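Local coordinates for putative ADP-Ribosyltransferase Scabin (Streptomyces scabiei 87.22, PDB 5EWK), which probably transfers ADP-ribose from NAD+ to an acceptor substrate, and here holds the phenanthridinone inhibitor P34 in its pocket, at residues A[73-78]-A[118-123]; A[113-118]-A[162-167]; A[143-148]-A[158-163]. One frame throughout, in Å; residues are numbered along the deposited sequence.

Contact 1 of 3, residues A[73-78]-A[118-123]; sequences GTLYRS and TTYDHD. With P34 (N~2~,N~2~-dimethyl-N~1~-(6-oxo-5,6-dihydrophenanthridin-2-yl)glycinamide), chain B.
Tyr76 and Thr119 form a single antiparallel bridge, a hydrogen-bonded pair in which Tyr76 N reaches Thr119 O at 2.9 Å and Thr119 N returns a bond to Tyr76 O at 2.8 Å. From there the side chain of Tyr76 runs along the 120-122 turn. Its CB meets the methyl CG2 of Thr119 at 4.0 Å. CG lies under His122 CA, and CD1 and CE1 also lie against the backbone N of His122. His122 CA sits over the centre of the ring, 3.5 Å from the centroid, as a CH-pi contact. Farther out, CZ and finally OH meet His122 CB, while CE2 is 3.5 Å from His122 CD2. The edge of the imidazole thus points at the tyrosine face in an offset edge-to-face pair, with planes at 85°. The carbonyl oxygens of Thr119 and Tyr120 lie at the rim of the tyrosine, near its plane. The imidazole is gripped at both nitrogens: ND1 donates to Asp123 OD1, in the plane of its own ring, and NE2 bonds to Tyr136 OH, which fixes its rotation. Thr119 OG1, also bonded to Gln158 O, accepts from Asp121 N in an ST turn; Asp121 OD1 makes an Asx turn. Beside Tyr76, Leu75 CD2 packs on Tyr120 CD1. Ser78 holds the lactam of P34 by its backbone, N to OAD and O to NAN, both at 2.8 Å. Arg77, its CG anti to the backbone N (chi1 179°) and the chain extended, lays one guanidinium face over P34 CAJ; a salt bridge to Asp79 and a bond to Ser117 O hold that group. Strand 75-79, an edge of the four-stranded sheet, thereby meets the end of strand 115-119 from the three-stranded sheet, while strand 133-137 flanks its other side.

Contact 2 of 3, residues A[113-118]-A[162-167]; sequences SPYVST and AFPGGI. With P34 (N~2~,N~2~-dimethyl-N~1~-(6-oxo-5,6-dihydrophenanthridin-2-yl)glycinamide), chain B.
Phe163 O is gripped from opposite faces of its carbonyl plane, by Val116 N across the contact and by Gly166 N within its own turn, both at 3.0 Å. Neither donor needs to displace the other, so one oxygen serves both the strand pairing and the closing bond of a type II turn. Phe163 N repays the pair with 2.8 Å to Val116 O, and Gly165 N meets Pro114 O nearly head-on. Gly165 holds the third position of the turn, where phi is positive (83°) and a side chain would jam against the preceding carbonyl; Gly166, also at positive phi, lets Val116 CG2 come within 3.4 Å of its CA. The pairing joins strands 115-119 and 160-164 of the three-stranded antiparallel sheet. Ser-Thr-Thr at residues 117-119, on strand 115-119, is consistent with the Ser-Thr-Ser/Thr motif of the arginine-serine-glutamate class of ADP-ribosyltransferases. Ser117 places its CB 3.3 Å from P34 CAI, and its OG bonds to Tyr106 OH and Glu160 OE2. On the same face as Ser117, the Tyr115 ring slants across Pro164, with Tyr115 CE1 3.9 Å from Pro164 CG. Its CD1 is near Ala162 CB; Pro114 CG rests on one face of this ring, toward its rim, and Tyr101 O takes the hydroxyl. The other face carries Val116 and Phe163. Here Thr118 crosses Phe163 at about a right angle: OG1, whose hydrogen-bond partner is Val161 O, lies in the plane of the phenyl ring, 3.5 Å from CE2. Thr118 CG2 meets Ile167 CD1 tip to tip at 3.7 Å.

Contact 3 of 3, residues A[143-148]-A[158-163]; sequences VDVNKT and QVEVAF. With P34 (N~2~,N~2~-dimethyl-N~1~-(6-oxo-5,6-dihydrophenanthridin-2-yl)glycinamide), chain B.
Val143 and Ala162 are joined by two backbone bonds, N to O in each direction at 2.8 Å; beyond the last bridge, Val145 N, at the start of helix 145-149, still bonds to Glu160 O at 3.0 Å. This is the tight half. Val161 CA also approaches Val143 O, and Val145 CG2 slides against Glu160 CG at 3.7 Å and near Ala162 CB. Toward the open side the segments drift apart. Asn146 and Val159, both partly exposed, touch loosely, ND2 to CG1 at 4.1 Å, and water fills in for direct bonds. One water joins Asp144 OD1, Asn146 N and Glu160 O; a second accepts from Glu160 N and lies 2.8 Å from Asn146 OD1. The amide of Asn146 is further steadied by His153 at OD1 and Ala156 O at ND2. Asp144 is the N-cap: OD1 takes Lys147 N from above the carboxylate plane, while OD2 bonds to Tyr120 OH, tying the helix start to the turn after strand 115-119. In Glu160, chi1 of -178° and a straight chain beyond CG carry the carboxylate past Val145 to the ligand. Its OE1 comes to 3.5 Å from P34 CAF, while Ser117 OG binds OE2. Gln158 OE1 approaches the same ligand carbon at 3.6 Å. The glutamine in the turn just before strand 160-164 and the glutamate at its first residue are consistent with the Gln-x-Glu motif of the ADP-ribosylating turn-turn loop, as in the C3-like and pierisin-like transferases.

Around P34 the three contacts form consecutive walls of one pocket. Contact 1 binds its lactam through Ser78, contact 2 presses Ser117 against its outer ring, and contact 3 brings Gln158 and Glu160 to the far end of that ring. Strands 115-119 and 160-164 knit them together: contacts 1 and 2 share Thr118, contacts 2 and 3 share Ala162 and Phe163, and the centres lie about 10 to 13 Å apart. Tyr120 OH, 2.7 Å from Asp144 OD2, joins contacts 1 and 3. Arg77 NH2 lies 2.9 Å from Ser117 O, and Ser117 OG 2.5 Å from Glu160 OE2; the three converge, as in the arginine-serine-glutamate ADP-ribosyltransferases, where the nicotinamide end of NAD+ would probably lie.

Contact 1 of 3, residues A[73-78]-A[118-123]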
loop_
_atom_site.group_PDB
_atom_site.type_symbol
_atom_site.label_atom_id
_atom_site.label_comp_id
_atom_site.label_asym_id
_atom_site.label_seq_id
_atom_site.Cartn_x
_atom_site.Cartn_y
_atom_site.Cartn_z
ATOM N N GLY A 73 4.816 10.081 3.889
ATOM C CA GLY A 73 4.432 10.606 2.603
ATOM C C GLY A 73 3.344 9.766 1.947
ATOM O O GLY A 73 3.011 8.673 2.389
ATOM N N THR A 74 2.760 10.335 0.894
ATOM C CA THR A 74 1.753 9.628 0.116
ATOM C C THR A 74 2.364 8.371 -0.477
ATOM O O THR A 74 3.469 8.406 -1.030
ATOM C CB THR A 74 1.228 10.536 -0.994
ATOM O OG1 THR A 74 0.757 11.762 -0.422
ATOM C CG2 THR A 74 0.103 9.876 -1.778
ATOM N N LEU A 75 1.632 7.267 -0.362
ATOM C CA LEU A 75 1.938 6.022 -1.048
ATOM C C LEU A 75 0.878 5.767 -2.109
ATOM O O LEU A 75 -0.151 6.447 -2.178
ATOM C CB LEU A 75 1.994 4.845 -0.069
ATOM C CG LEU A 75 2.993 4.936 1.075
ATOM C CD1 LEU A 75 2.798 3.784 2.067
ATOM C CD2 LEU A 75 4.432 5.054 0.574
ATOM N N TYR A 76 1.134 4.771 -2.946
ATOM C CA TYR A 76 0.292 4.534 -4.104
ATOM C C TYR A 76 0.029 3.044 -4.235
ATOM O O TYR A 76 0.831 2.219 -3.811
ATOM C CB TYR A 76 0.928 5.095 -5.401
ATOM C CG TYR A 76 1.368 6.525 -5.187
ATOM C CD1 TYR A 76 2.631 6.800 -4.716
ATOM C CD2 TYR A 76 0.523 7.551 -5.435
ATOM C CE1 TYR A 76 3.044 8.114 -4.462
ATOM C CE2 TYR A 76 0.924 8.874 -5.189
ATOM C CZ TYR A 76 2.177 9.119 -4.721
ATOM O OH TYR A 76 2.556 10.423 -4.450
ATOM N N ARG A 77 -1.112 2.711 -4.819
ATOM C CA ARG A 77 -1.397 1.325 -5.182
ATOM C C ARG A 77 -2.174 1.295 -6.485
ATOM O O ARG A 77 -3.264 1.878 -6.584
ATOM C CB ARG A 77 -2.196 0.603 -4.086
ATOM C CG ARG A 77 -2.532 -0.836 -4.455
ATOM C CD ARG A 77 -3.288 -1.583 -3.329
ATOM N NE ARG A 77 -3.932 -2.782 -3.879
ATOM C CZ ARG A 77 -3.341 -3.950 -4.058
ATOM N NH1 ARG A 77 -4.036 -4.953 -4.606
ATOM N NH2 ARG A 77 -2.083 -4.155 -3.690
ATOM N N SER A 78 -1.595 0.590 -7.462
ATOM C CA SER A 78 -2.261 0.229 -8.700
ATOM C C SER A 78 -3.209 -0.938 -8.408
ATOM O O SER A 78 -2.799 -1.936 -7.809
ATOM C CB SER A 78 -1.186 -0.155 -9.731
ATOM O OG SER A 78 -1.822 -0.561 -10.920
ATOM N N THR A 118 1.777 -1.670 -1.548
ATOM C CA THR A 118 1.766 -0.290 -2.022
ATOM C C THR A 118 3.183 0.066 -2.456
ATOM O O THR A 118 4.135 -0.699 -2.246
ATOM C CB THR A 118 1.296 0.686 -0.934
ATOM O OG1 THR A 118 2.317 0.792 0.051
ATOM C CG2 THR A 118 -0.046 0.212 -0.312
ATOM N N THR A 119 3.350 1.264 -3.010
ATOM C CA THR A 119 4.646 1.725 -3.469
ATOM C C THR A 119 4.878 3.192 -3.109
ATOM O O THR A 119 3.944 3.996 -3.038
ATOM C CB THR A 119 4.787 1.540 -5.001
ATOM O OG1 THR A 119 6.054 2.016 -5.445
ATOM C CG2 THR A 119 3.672 2.239 -5.762
ATOM N N TYR A 120 6.154 3.512 -2.922
ATOM C CA TYR A 120 6.576 4.900 -2.808
ATOM C C TYR A 120 6.454 5.665 -4.128
ATOM O O TYR A 120 6.483 6.916 -4.132
ATOM C CB TYR A 120 8.030 4.961 -2.354
ATOM C CG TYR A 120 8.301 4.542 -0.933
ATOM C CD1 TYR A 120 7.941 5.349 0.136
ATOM C CD2 TYR A 120 9.041 3.395 -0.664
ATOM C CE1 TYR A 120 8.247 4.986 1.449
ATOM C CE2 TYR A 120 9.343 3.013 0.636
ATOM C CZ TYR A 120 8.959 3.831 1.699
ATOM O OH TYR A 120 9.249 3.510 3.015
ATOM N N ASP A 121 6.353 4.944 -5.249
ATOM C CA ASP A 121 6.491 5.517 -6.589
ATOM C C ASP A 121 5.132 5.826 -7.199
ATOM O O ASP A 121 4.392 4.913 -7.628
ATOM C CB ASP A 121 7.267 4.517 -7.447
ATOM C CG ASP A 121 7.551 5.012 -8.861
ATOM O OD1 ASP A 121 7.174 6.148 -9.228
ATOM O OD2 ASP A 121 8.161 4.191 -9.624
ATOM N N HIS A 122 4.837 7.120 -7.305
ATOM C CA HIS A 122 3.594 7.572 -7.922
ATOM C C HIS A 122 3.346 6.951 -9.298
ATOM O O HIS A 122 2.186 6.723 -9.690
ATOM C CB HIS A 122 3.634 9.084 -8.063
ATOM C CG HIS A 122 2.484 9.635 -8.849
ATOM N ND1 HIS A 122 2.511 9.759 -10.224
ATOM C CD2 HIS A 122 1.251 10.035 -8.458
ATOM C CE1 HIS A 122 1.352 10.223 -10.642
ATOM N NE2 HIS A 122 0.575 10.415 -9.590
ATOM N N ASP A 123 4.410 6.758 -10.066
ATOM C CA ASP A 123 4.342 6.314 -11.459
ATOM C C ASP A 123 4.374 4.803 -11.663
ATOM O O ASP A 123 4.395 4.374 -12.825
ATOM C CB ASP A 123 5.496 6.934 -12.238
ATOM C CG ASP A 123 5.433 8.438 -12.249
ATOM O OD1 ASP A 123 4.323 9.004 -12.191
ATOM O OD2 ASP A 123 6.512 9.043 -12.303
HETATM C CAA P34 B . -3.803 -7.913 -3.018
HETATM N N P34 B . -3.587 -8.584 -4.295
HETATM C CAB P34 B . -4.698 -8.285 -5.154
HETATM C CA P34 B . -2.376 -8.094 -4.914
HETATM C C P34 B . -1.494 -8.996 -5.807
HETATM O O P34 B . -1.620 -10.226 -5.773
HETATM N NAM P34 B . -0.543 -8.373 -6.580
HETATM C CAP P34 B . -0.399 -6.962 -6.636
HETATM C CAK P34 B . 0.800 -6.338 -6.280
HETATM C CAU P34 B . 0.859 -4.920 -6.339
HETATM C CAT P34 B . 2.055 -4.131 -6.007
HETATM C CAI P34 B . 3.238 -4.725 -5.573
HETATM C CAF P34 B . 4.335 -3.944 -5.275
HETATM C CAE P34 B . 4.274 -2.546 -5.344
HETATM C CAH P34 B . 3.086 -1.942 -5.767
HETATM C CAS P34 B . 1.989 -2.726 -6.083
HETATM C CAQ P34 B . 0.790 -2.034 -6.564
HETATM O OAD P34 B . 0.701 -0.805 -6.655
HETATM N NAN P34 B . -0.282 -2.801 -6.860
HETATM C CAR P34 B . -0.265 -4.222 -6.770
HETATM C CAJ P34 B . -1.454 -4.870 -7.117
HETATM C CAG P34 B . -1.482 -6.230 -7.068
#

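Contact 2 of 3, residues A[113-118]-A[162-167]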
loop_
_atom_site.group_PDB
_atom_site.type_symbol
_atom_site.label_atom_id
_atom_site.label_comp_id
_atom_site.label_asym_id
_atom_site.label_seq_id
_atom_site.Cartn_x
_atom_site.Cartn_y
_atom_site.Cartn_z
ATOM N N SER A 113 -1.578 -13.681 0.555
ATOM C CA SER A 113 -0.748 -13.241 1.656
ATOM C C SER A 113 -1.574 -12.357 2.577
ATOM O O SER A 113 -2.691 -11.945 2.216
ATOM C CB SER A 113 0.462 -12.471 1.131
ATOM O OG SER A 113 0.118 -11.099 0.974
ATOM N N PRO A 114 -1.052 -12.067 3.772
ATOM C CA PRO A 114 -1.692 -11.109 4.683
ATOM C C PRO A 114 -1.397 -9.661 4.356
ATOM O O PRO A 114 -1.835 -8.782 5.100
ATOM C CB PRO A 114 -1.073 -11.482 6.038
ATOM C CG PRO A 114 0.317 -11.887 5.665
ATOM C CD PRO A 114 0.143 -12.680 4.385
ATOM N N TYR A 115 -0.675 -9.399 3.273
ATOM C CA TYR A 115 -0.171 -8.070 2.960
ATOM C C TYR A 115 -0.978 -7.417 1.842
ATOM O O TYR A 115 -1.401 -8.074 0.885
ATOM C CB TYR A 115 1.299 -8.146 2.528
ATOM C CG TYR A 115 2.182 -8.811 3.526
ATOM C CD1 TYR A 115 2.517 -8.184 4.709
ATOM C CD2 TYR A 115 2.694 -10.085 3.293
ATOM C CE1 TYR A 115 3.334 -8.800 5.651
ATOM C CE2 TYR A 115 3.513 -10.708 4.212
ATOM C CZ TYR A 115 3.839 -10.068 5.390
ATOM O OH TYR A 115 4.650 -10.685 6.318
ATOM N N VAL A 116 -1.169 -6.113 1.948
ATOM C CA VAL A 116 -1.560 -5.301 0.797
ATOM C C VAL A 116 -0.350 -4.494 0.354
ATOM O O VAL A 116 0.191 -3.693 1.136
ATOM C CB VAL A 116 -2.740 -4.369 1.106
ATOM C CG1 VAL A 116 -3.013 -3.439 -0.089
ATOM C CG2 VAL A 116 -3.998 -5.208 1.452
ATOM N N SER A 117 0.027 -4.662 -0.912
ATOM C CA SER A 117 1.204 -4.001 -1.464
ATOM C C SER A 117 0.882 -2.584 -1.909
ATOM O O SER A 117 -0.122 -2.335 -2.578
ATOM C CB SER A 117 1.759 -4.761 -2.659
ATOM O OG SER A 117 2.214 -6.033 -2.256
ATOM N N THR A 118 1.777 -1.670 -1.548
ATOM C CA THR A 118 1.766 -0.290 -2.022
ATOM C C THR A 118 3.183 0.066 -2.456
ATOM O O THR A 118 4.135 -0.699 -2.246
ATOM C CB THR A 118 1.296 0.686 -0.934
ATOM O OG1 THR A 118 2.317 0.792 0.051
ATOM C CG2 THR A 118 -0.046 0.212 -0.312
ATOM N N ALA A 162 4.620 -2.889 2.264
ATOM C CA ALA A 162 3.634 -3.949 2.409
ATOM C C ALA A 162 2.874 -3.745 3.712
ATOM O O ALA A 162 3.488 -3.691 4.787
ATOM C CB ALA A 162 4.314 -5.312 2.405
ATOM N N PHE A 163 1.542 -3.670 3.629
ATOM C CA PHE A 163 0.733 -3.372 4.806
ATOM C C PHE A 163 0.133 -4.659 5.361
ATOM O O PHE A 163 -0.814 -5.215 4.761
ATOM C CB PHE A 163 -0.362 -2.346 4.480
ATOM C CG PHE A 163 0.144 -0.933 4.538
ATOM C CD1 PHE A 163 0.108 -0.188 5.711
ATOM C CD2 PHE A 163 0.720 -0.388 3.405
ATOM C CE1 PHE A 163 0.623 1.076 5.738
ATOM C CE2 PHE A 163 1.234 0.904 3.425
ATOM C CZ PHE A 163 1.183 1.636 4.579
ATOM N N PRO A 164 0.648 -5.195 6.472
ATOM C CA PRO A 164 0.048 -6.406 7.051
ATOM C C PRO A 164 -1.340 -6.105 7.595
ATOM O O PRO A 164 -1.536 -5.164 8.367
ATOM C CB PRO A 164 1.027 -6.811 8.161
ATOM C CG PRO A 164 2.216 -5.906 8.027
ATOM C CD PRO A 164 1.719 -4.653 7.328
ATOM N N GLY A 165 -2.312 -6.876 7.142
ATOM C CA GLY A 165 -3.699 -6.649 7.481
ATOM C C GLY A 165 -4.380 -5.605 6.617
ATOM O O GLY A 165 -5.544 -5.270 6.871
ATOM N N GLY A 166 -3.723 -5.119 5.597
ATOM C CA GLY A 166 -4.327 -4.154 4.698
ATOM C C GLY A 166 -4.405 -2.758 5.283
ATOM O O GLY A 166 -3.639 -2.370 6.159
ATOM N N ILE A 167 -5.374 -2.000 4.768
ATOM C CA ILE A 167 -5.423 -0.548 4.967
ATOM C C ILE A 167 -6.877 -0.117 5.073
ATOM O O ILE A 167 -7.659 -0.318 4.127
ATOM C CB ILE A 167 -4.743 0.191 3.798
ATOM C CG1 ILE A 167 -3.322 -0.355 3.516
ATOM C CG2 ILE A 167 -4.758 1.714 4.054
ATOM C CD1 ILE A 167 -2.707 0.222 2.264
HETATM C CAA P34 B . -3.803 -7.913 -3.018
HETATM N N P34 B . -3.587 -8.584 -4.295
HETATM C CAB P34 B . -4.698 -8.285 -5.154
HETATM C CA P34 B . -2.376 -8.094 -4.914
HETATM C C P34 B . -1.494 -8.996 -5.807
HETATM O O P34 B . -1.620 -10.226 -5.773
HETATM N NAM P34 B . -0.543 -8.373 -6.580
HETATM C CAP P34 B . -0.399 -6.962 -6.636
HETATM C CAK P34 B . 0.800 -6.338 -6.280
HETATM C CAU P34 B . 0.859 -4.920 -6.339
HETATM C CAT P34 B . 2.055 -4.131 -6.007
HETATM C CAI P34 B . 3.238 -4.725 -5.573
HETATM C CAF P34 B . 4.335 -3.944 -5.275
HETATM C CAE P34 B . 4.274 -2.546 -5.344
HETATM C CAH P34 B . 3.086 -1.942 -5.767
HETATM C CAS P34 B . 1.989 -2.726 -6.083
HETATM C CAQ P34 B . 0.790 -2.034 -6.564
HETATM O OAD P34 B . 0.701 -0.805 -6.655
HETATM N NAN P34 B . -0.282 -2.801 -6.860
HETATM C CAR P34 B . -0.265 -4.222 -6.770
HETATM C CAJ P34 B . -1.454 -4.870 -7.117
HETATM C CAG P34 B . -1.482 -6.230 -7.068
#

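Contact 3 of 3, residues A[143-148]-A[158-163]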
loop_
_atom_site.group_PDB
_atom_site.type_symbol
_atom_site.label_atom_id
_atom_site.label_comp_id
_atom_site.label_asym_id
_atom_site.label_seq_id
_atom_site.Cartn_x
_atom_site.Cartn_y
_atom_site.Cartn_z
ATOM N N VAL A 143 5.428 -2.265 6.154
ATOM C CA VAL A 143 6.761 -2.851 6.115
ATOM C C VAL A 143 7.472 -2.355 4.867
ATOM O O VAL A 143 6.993 -2.577 3.749
ATOM C CB VAL A 143 6.698 -4.377 6.112
ATOM C CG1 VAL A 143 8.121 -4.927 5.992
ATOM C CG2 VAL A 143 5.966 -4.909 7.351
ATOM N N ASP A 144 8.627 -1.714 5.050
ATOM C CA ASP A 144 9.412 -1.248 3.908
ATOM C C ASP A 144 10.135 -2.468 3.340
ATOM O O ASP A 144 11.033 -3.021 3.980
ATOM C CB ASP A 144 10.372 -0.140 4.336
ATOM C CG ASP A 144 11.125 0.467 3.158
ATOM O OD1 ASP A 144 11.675 -0.304 2.355
ATOM O OD2 ASP A 144 11.238 1.698 3.078
ATOM N N VAL A 145 9.722 -2.905 2.148
ATOM C CA VAL A 145 10.190 -4.185 1.637
ATOM C C VAL A 145 11.696 -4.148 1.407
ATOM O O VAL A 145 12.424 -5.060 1.819
ATOM C CB VAL A 145 9.426 -4.561 0.355
ATOM C CG1 VAL A 145 10.117 -5.730 -0.373
ATOM C CG2 VAL A 145 7.995 -4.937 0.696
ATOM N N ASN A 146 12.187 -3.126 0.704
ATOM C CA ASN A 146 13.605 -3.128 0.370
ATOM C C ASN A 146 14.488 -2.982 1.604
ATOM O O ASN A 146 15.606 -3.506 1.618
ATOM C CB ASN A 146 13.905 -2.046 -0.647
ATOM C CG ASN A 146 13.348 -2.360 -2.004
ATOM O OD1 ASN A 146 12.781 -3.433 -2.234
ATOM N ND2 ASN A 146 13.528 -1.427 -2.928
ATOM N N LYS A 147 14.015 -2.291 2.649
ATOM C CA LYS A 147 14.781 -2.228 3.893
ATOM C C LYS A 147 14.757 -3.558 4.637
ATOM O O LYS A 147 15.667 -3.855 5.425
ATOM C CB LYS A 147 14.237 -1.118 4.799
ATOM C CG LYS A 147 14.458 0.280 4.283
ATOM C CD LYS A 147 13.904 1.298 5.298
ATOM C CE LYS A 147 14.090 2.728 4.834
ATOM N NZ LYS A 147 15.530 3.040 4.661
ATOM N N THR A 148 13.720 -4.360 4.411
ATOM C CA THR A 148 13.559 -5.644 5.073
ATOM C C THR A 148 14.280 -6.775 4.342
ATOM O O THR A 148 14.930 -7.592 4.996
ATOM C CB THR A 148 12.063 -5.964 5.206
ATOM O OG1 THR A 148 11.439 -4.934 5.981
ATOM C CG2 THR A 148 11.826 -7.290 5.917
ATOM N N GLN A 158 10.227 -1.733 -7.510
ATOM C CA GLN A 158 8.844 -1.477 -7.143
ATOM C C GLN A 158 8.737 -0.645 -5.873
ATOM O O GLN A 158 7.630 -0.182 -5.556
ATOM C CB GLN A 158 8.073 -2.768 -6.904
ATOM C CG GLN A 158 7.913 -3.678 -8.115
ATOM C CD GLN A 158 6.948 -4.823 -7.794
ATOM O OE1 GLN A 158 7.134 -5.567 -6.796
ATOM N NE2 GLN A 158 5.916 -4.962 -8.612
ATOM N N VAL A 159 9.862 -0.464 -5.169
ATOM C CA VAL A 159 9.991 0.313 -3.933
ATOM C C VAL A 159 8.724 0.164 -3.093
ATOM O O VAL A 159 7.995 1.132 -2.776
ATOM C CB VAL A 159 10.383 1.773 -4.239
ATOM C CG1 VAL A 159 11.806 1.816 -4.769
ATOM C CG2 VAL A 159 9.431 2.437 -5.228
ATOM N N GLU A 160 8.479 -1.079 -2.704
ATOM C CA GLU A 160 7.223 -1.505 -2.129
ATOM C C GLU A 160 7.176 -1.253 -0.628
ATOM O O GLU A 160 8.180 -1.390 0.080
ATOM C CB GLU A 160 7.019 -3.003 -2.398
ATOM C CG GLU A 160 5.720 -3.545 -1.880
ATOM C CD GLU A 160 5.526 -5.034 -2.126
ATOM O OE1 GLU A 160 6.265 -5.614 -2.940
ATOM O OE2 GLU A 160 4.600 -5.589 -1.496
ATOM N N VAL A 161 5.980 -0.921 -0.150
ATOM C CA VAL A 161 5.637 -0.922 1.264
ATOM C C VAL A 161 4.461 -1.886 1.413
ATOM O O VAL A 161 3.427 -1.721 0.752
ATOM C CB VAL A 161 5.288 0.491 1.778
ATOM C CG1 VAL A 161 4.855 0.430 3.253
ATOM C CG2 VAL A 161 6.476 1.433 1.579
ATOM N N ALA A 162 4.620 -2.889 2.264
ATOM C CA ALA A 162 3.634 -3.949 2.409
ATOM C C ALA A 162 2.874 -3.745 3.712
ATOM O O ALA A 162 3.488 -3.691 4.787
ATOM C CB ALA A 162 4.314 -5.312 2.405
ATOM N N PHE A 163 1.542 -3.670 3.629
ATOM C CA PHE A 163 0.733 -3.372 4.806
ATOM C C PHE A 163 0.133 -4.659 5.361
ATOM O O PHE A 163 -0.814 -5.215 4.761
ATOM C CB PHE A 163 -0.362 -2.346 4.480
ATOM C CG PHE A 163 0.144 -0.933 4.538
ATOM C CD1 PHE A 163 0.108 -0.188 5.711
ATOM C CD2 PHE A 163 0.720 -0.388 3.405
ATOM C CE1 PHE A 163 0.623 1.076 5.738
ATOM C CE2 PHE A 163 1.234 0.904 3.425
ATOM C CZ PHE A 163 1.183 1.636 4.579
HETATM C CAA P34 B . -3.803 -7.913 -3.018
HETATM N N P34 B . -3.587 -8.584 -4.295
HETATM C CAB P34 B . -4.698 -8.285 -5.154
HETATM C CA P34 B . -2.376 -8.094 -4.914
HETATM C C P34 B . -1.494 -8.996 -5.807
HETATM O O P34 B . -1.620 -10.226 -5.773
HETATM N NAM P34 B . -0.543 -8.373 -6.580
HETATM C CAP P34 B . -0.399 -6.962 -6.636
HETATM C CAK P34 B . 0.800 -6.338 -6.280
HETATM C CAU P34 B . 0.859 -4.920 -6.339
HETATM C CAT P34 B . 2.055 -4.131 -6.007
HETATM C CAI P34 B . 3.238 -4.725 -5.573
HETATM C CAF P34 B . 4.335 -3.944 -5.275
HETATM C CAE P34 B . 4.274 -2.546 -5.344
HETATM C CAH P34 B . 3.086 -1.942 -5.767
HETATM C CAS P34 B . 1.989 -2.726 -6.083
HETATM C CAQ P34 B . 0.790 -2.034 -6.564
HETATM O OAD P34 B . 0.701 -0.805 -6.655
HETATM N NAN P34 B . -0.282 -2.801 -6.860
HETATM C CAR P34 B . -0.265 -4.222 -6.770
HETATM C CAJ P34 B . -1.454 -4.870 -7.117
HETATM C CAG P34 B . -1.482 -6.230 -7.068
HETATM O O HOH W 1 10.849 -0.670 -0.243
HETATM O O HOH W 2 10.269 -3.208 -3.487
#